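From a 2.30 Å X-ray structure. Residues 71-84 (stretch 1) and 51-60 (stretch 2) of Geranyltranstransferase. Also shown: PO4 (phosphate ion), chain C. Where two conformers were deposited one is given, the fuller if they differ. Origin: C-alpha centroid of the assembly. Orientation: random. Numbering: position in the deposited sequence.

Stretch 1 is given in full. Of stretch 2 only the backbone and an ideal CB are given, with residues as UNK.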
# COMPACT_ATOMS: atom_id res chain seq x y z
N VAL A 71 10.27 -10.33 16.64
CA VAL A 71 10.56 -9.61 15.39
C VAL A 71 10.11 -10.41 14.16
O VAL A 71 9.47 -9.86 13.24
CB VAL A 71 12.08 -9.24 15.30
CG1 VAL A 71 12.45 -8.63 13.93
CG2 VAL A 71 12.48 -8.28 16.42
N LEU A 72 10.41 -11.70 14.17
CA LEU A 72 10.03 -12.62 13.10
C LEU A 72 8.52 -12.72 12.87
O LEU A 72 8.09 -12.78 11.72
CB LEU A 72 10.62 -14.01 13.36
CG LEU A 72 12.14 -14.10 13.20
CD1 LEU A 72 12.64 -15.50 13.49
CD2 LEU A 72 12.53 -13.65 11.79
N ASP A 73 7.74 -12.72 13.95
CA ASP A 73 6.27 -12.70 13.88
C ASP A 73 5.77 -11.53 13.06
O ASP A 73 4.90 -11.69 12.19
CB ASP A 73 5.66 -12.61 15.28
CG ASP A 73 5.86 -13.87 16.10
OD1 ASP A 73 5.82 -14.98 15.53
OD2 ASP A 73 6.06 -13.75 17.33
N ILE A 74 6.33 -10.36 13.34
CA ILE A 74 5.95 -9.09 12.71
C ILE A 74 6.30 -9.08 11.23
O ILE A 74 5.44 -8.74 10.40
CB ILE A 74 6.63 -7.90 13.43
CG1 ILE A 74 6.24 -7.88 14.91
CG2 ILE A 74 6.26 -6.58 12.75
CD1 ILE A 74 7.23 -7.18 15.81
N ILE A 75 7.53 -9.47 10.91
CA ILE A 75 8.02 -9.48 9.52
C ILE A 75 7.20 -10.43 8.65
O ILE A 75 6.77 -10.06 7.56
CB ILE A 75 9.55 -9.80 9.42
CG1 ILE A 75 10.37 -8.72 10.14
CG2 ILE A 75 9.99 -9.93 7.95
CD1 ILE A 75 11.88 -8.96 10.15
N ALA A 76 6.96 -11.64 9.18
CA ALA A 76 6.14 -12.66 8.52
C ALA A 76 4.67 -12.27 8.33
O ALA A 76 4.03 -12.70 7.37
CB ALA A 76 6.24 -13.96 9.29
N ALA A 77 4.14 -11.47 9.26
CA ALA A 77 2.76 -11.00 9.17
C ALA A 77 2.64 -10.00 8.03
O ALA A 77 1.74 -10.10 7.20
CB ALA A 77 2.32 -10.37 10.48
N ALA A 78 3.56 -9.04 8.01
CA ALA A 78 3.65 -8.03 6.96
C ALA A 78 3.83 -8.63 5.58
O ALA A 78 3.21 -8.18 4.61
CB ALA A 78 4.77 -7.08 7.26
N LEU A 79 4.65 -9.67 5.48
CA LEU A 79 4.82 -10.39 4.23
C LEU A 79 3.58 -11.12 3.75
O LEU A 79 3.28 -11.09 2.55
CB LEU A 79 5.94 -11.40 4.33
CG LEU A 79 7.15 -11.06 3.49
CD1 LEU A 79 8.26 -11.87 4.03
CD2 LEU A 79 6.95 -11.36 2.01
N GLU A 80 2.89 -11.80 4.67
CA GLU A 80 1.66 -12.49 4.31
C GLU A 80 0.56 -11.53 3.93
O GLU A 80 -0.17 -11.79 2.99
CB GLU A 80 1.16 -13.44 5.40
CG GLU A 80 1.11 -14.90 4.97
CD GLU A 80 0.57 -15.13 3.58
OE1 GLU A 80 1.34 -15.60 2.71
OE2 GLU A 80 -0.62 -14.85 3.34
N LEU A 81 0.46 -10.42 4.66
CA LEU A 81 -0.50 -9.36 4.35
C LEU A 81 -0.28 -8.80 2.94
O LEU A 81 -1.25 -8.64 2.18
CB LEU A 81 -0.46 -8.24 5.39
CG LEU A 81 -1.17 -8.45 6.73
CD1 LEU A 81 -0.67 -7.45 7.76
CD2 LEU A 81 -2.67 -8.35 6.58
N THR A 82 0.98 -8.53 2.59
CA THR A 82 1.35 -8.07 1.24
C THR A 82 1.02 -9.13 0.19
O THR A 82 0.32 -8.85 -0.78
CB THR A 82 2.83 -7.62 1.13
OG1 THR A 82 3.10 -6.59 2.10
CG2 THR A 82 3.13 -7.06 -0.27
N HIS A 83 1.47 -10.36 0.41
CA HIS A 83 1.17 -11.47 -0.50
C HIS A 83 -0.33 -11.65 -0.69
O HIS A 83 -0.80 -11.77 -1.83
CB HIS A 83 1.80 -12.77 0.01
CG HIS A 83 1.51 -13.97 -0.84
ND1 HIS A 83 1.77 -14.01 -2.19
CD2 HIS A 83 1.00 -15.19 -0.52
CE1 HIS A 83 1.43 -15.19 -2.67
NE2 HIS A 83 0.96 -15.93 -1.68
N CYS A 84 -1.08 -11.63 0.41
CA CYS A 84 -2.53 -11.85 0.38
C CYS A 84 -3.27 -10.76 -0.38
O CYS A 84 -4.12 -11.08 -1.21
CB CYS A 84 -3.12 -12.00 1.80
SG CYS A 84 -4.86 -12.50 1.82
N UNK A 51 -0.47 -24.61 4.52
CA UNK A 51 0.54 -23.67 5.01
C UNK A 51 0.92 -22.57 4.01
O UNK A 51 0.82 -22.75 2.79
CB UNK A 51 1.80 -24.45 5.40
N UNK A 52 1.32 -21.43 4.56
CA UNK A 52 1.75 -20.27 3.78
C UNK A 52 3.28 -20.19 3.79
O UNK A 52 3.88 -19.96 4.84
CB UNK A 52 1.14 -18.98 4.33
N UNK A 53 3.89 -20.38 2.62
CA UNK A 53 5.36 -20.52 2.50
C UNK A 53 6.22 -19.32 2.94
O UNK A 53 7.25 -19.52 3.60
CB UNK A 53 5.70 -20.82 1.04
N UNK A 54 5.79 -18.09 2.63
CA UNK A 54 6.57 -16.89 2.98
C UNK A 54 6.84 -16.66 4.49
O UNK A 54 7.99 -16.39 4.85
CB UNK A 54 5.84 -15.67 2.43
N UNK A 55 5.81 -16.77 5.37
CA UNK A 55 6.10 -16.66 6.81
C UNK A 55 7.06 -17.71 7.35
O UNK A 55 7.89 -17.39 8.19
CB UNK A 55 4.79 -16.75 7.60
N UNK A 56 6.93 -18.95 6.87
CA UNK A 56 7.81 -20.04 7.27
C UNK A 56 9.27 -19.75 6.91
O UNK A 56 10.17 -19.93 7.75
CB UNK A 56 7.36 -21.35 6.61
N UNK A 57 9.50 -19.27 5.69
CA UNK A 57 10.84 -18.90 5.22
C UNK A 57 11.44 -17.80 6.07
O UNK A 57 12.62 -17.87 6.40
CB UNK A 57 10.79 -18.45 3.76
N UNK A 58 10.62 -16.81 6.43
CA UNK A 58 11.00 -15.79 7.41
C UNK A 58 11.44 -16.39 8.76
O UNK A 58 12.46 -15.98 9.32
CB UNK A 58 9.83 -14.83 7.63
N UNK A 59 10.67 -17.36 9.26
CA UNK A 59 10.98 -18.00 10.54
C UNK A 59 12.26 -18.81 10.48
O UNK A 59 13.10 -18.72 11.36
CB UNK A 59 9.82 -18.90 10.97
N UNK A 60 12.41 -19.59 9.41
CA UNK A 60 13.56 -20.48 9.24
C UNK A 60 14.87 -19.75 8.93
O UNK A 60 15.93 -20.13 9.43
CB UNK A 60 13.27 -21.48 8.12
P PO4 C . 1.39 -19.91 -1.05
O1 PO4 C . 1.29 -21.31 -1.62
O2 PO4 C . 0.01 -19.32 -0.92
O3 PO4 C . 2.05 -19.97 0.31
O4 PO4 C . 2.23 -19.08 -1.99

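The two segments run nearly antiparallel: the axes of helix 71-84 and helix 53-60 approach to 8.6 Å, with 155° between their N-to-C directions.

Position 51 has extended backbone angles (-112/151), and its ideal CB has nothing of stretch 1 within 5.5 Å. Geometry scarcely restricts the choice; the residue is Lys-51, poorly ordered and without contact here.

Position 52 immediately precedes the helix, and its ideal CB points toward stretch 1, 3.8 Å from Glu-80 OE1. The carboxylate and nearby phosphate are both negative and favour a basic or donor side chain; Ser, Thr or Asn could cap the helix. It is Arg-52, whose NH1 gives a weak hydrogen bond to PO4 O2 (3.0 Å).

At 53 the CB points sideways with no stretch 1 atom within 5.5 Å to set a preference. The backbone does the work: the position 53 N donates to PO4 O3 at 3.0 Å with a 162° angle, as a free amide of a first helical turn can. The residue is Ile-53, and its side chain leads away.

Position 54 points toward stretch 1, its ideal CB 4.5 Å from both Leu-79 CD2 and Glu-80 OE1. Beyond lie the His-83 ring and the phosphate, so a long chain with an apolar stem and a polar or cationic end would suit: Lys, Arg or Gln. It is Arg-54. Its guanidinium lies flat on His-83, centres 3.6 Å apart and planes at 12°; Arg-54 NH2 and His-83 NE2 are 3.3 Å apart, but the poor angle excludes a hydrogen bond. Instead Arg-54 NH2 donates to PO4 O4 (2.8 Å) and to a water (2.9 Å from NH2 to its O) that in turn donates to Glu-80 OE1.

Position 55 is where the backbones come closest in register, CA to CA of Ala-76 4.4 Å. Its ideal CB is 3.6 Å from Ala-76 CB, which favours a compact residue; phi of -60° and a place in the first turn also permit proline. Pro-55 fits, with CG 3.4 Å from Glu-80 CG.

Positions 56 and 57 have no stretch 1 atom within 5.5 Å of the ideal CB, and 56 points away. This contact sets no preference; they are Ile-56 and Leu-57.

Position 58 points into an apolar hollow, its ideal CB 4.0 Å from Ala-76 CB and 4.9 Å from Ile-75 CG2. Val, Ile or Leu are reasonable candidates. Val-58 is a knob among Leu-72, Ile-75, Ala-76 and Leu-79, with CG2 3.5 Å from Leu-79 CD1 and CG1 3.8 Å from Ala-76 CB.

Position 59 points sideways, 5.1 Å from Leu-72 CD1, while Asp-73 offers a carboxylate farther on. A long side chain ending in a donor would suit. Tyr-59 lays CD1 3.7 Å from Leu-72 CB, and its OH donates to Asp-73 OD1 at 2.6 Å.

Position 60 points away, so stretch 1 sets no preference; it is Leu-60.

Stretch 2 (51-60) KRIRPILVYL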
# COMPACT_ATOMS: atom_id res chain seq x y z
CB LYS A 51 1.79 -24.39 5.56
CG LYS A 51 1.89 -25.90 5.32
CD LYS A 51 1.33 -26.70 6.50
CE LYS A 51 1.78 -28.16 6.47
NZ LYS A 51 3.19 -28.32 6.94
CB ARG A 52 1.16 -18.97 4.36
CG ARG A 52 -0.13 -19.13 5.19
CD ARG A 52 -1.40 -18.88 4.38
NE ARG A 52 -2.00 -20.11 3.88
CZ ARG A 52 -1.95 -20.51 2.61
NH1 ARG A 52 -1.32 -19.76 1.71
NH2 ARG A 52 -2.54 -21.64 2.25
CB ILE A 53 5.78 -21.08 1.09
CG1 ILE A 53 7.24 -21.56 1.08
CG2 ILE A 53 5.49 -20.09 -0.05
CD1 ILE A 53 7.52 -22.71 2.02
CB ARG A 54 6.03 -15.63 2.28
CG ARG A 54 6.28 -15.61 0.79
CD ARG A 54 5.18 -14.87 0.04
NE ARG A 54 5.27 -15.06 -1.41
CZ ARG A 54 4.73 -16.08 -2.08
NH1 ARG A 54 4.87 -16.16 -3.40
NH2 ARG A 54 4.05 -17.03 -1.43
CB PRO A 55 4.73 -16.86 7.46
CG PRO A 55 3.81 -16.35 6.50
CD PRO A 55 4.35 -16.74 5.15
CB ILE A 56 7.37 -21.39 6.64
CG1 ILE A 56 5.92 -21.71 7.03
CG2 ILE A 56 8.30 -22.52 7.08
CD1 ILE A 56 5.26 -22.79 6.18
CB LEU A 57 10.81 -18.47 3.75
CG LEU A 57 10.48 -19.55 2.71
CD1 LEU A 57 10.12 -18.91 1.38
CD2 LEU A 57 11.62 -20.56 2.56
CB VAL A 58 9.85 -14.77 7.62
CG1 VAL A 58 10.05 -13.90 8.85
CG2 VAL A 58 9.72 -13.92 6.40
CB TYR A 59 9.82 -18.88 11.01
CG TYR A 59 8.65 -18.11 11.59
CD1 TYR A 59 8.85 -17.18 12.62
CD2 TYR A 59 7.36 -18.31 11.12
CE1 TYR A 59 7.78 -16.47 13.15
CE2 TYR A 59 6.28 -17.60 11.65
CZ TYR A 59 6.50 -16.68 12.66
OH TYR A 59 5.45 -15.97 13.19
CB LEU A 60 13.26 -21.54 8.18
CG LEU A 60 12.22 -22.58 8.60
CD1 LEU A 60 12.07 -23.65 7.54
CD2 LEU A 60 12.59 -23.19 9.93
O HOH W 1 2.87 -17.44 1.21
O HOH W 2 3.70 -14.46 11.92
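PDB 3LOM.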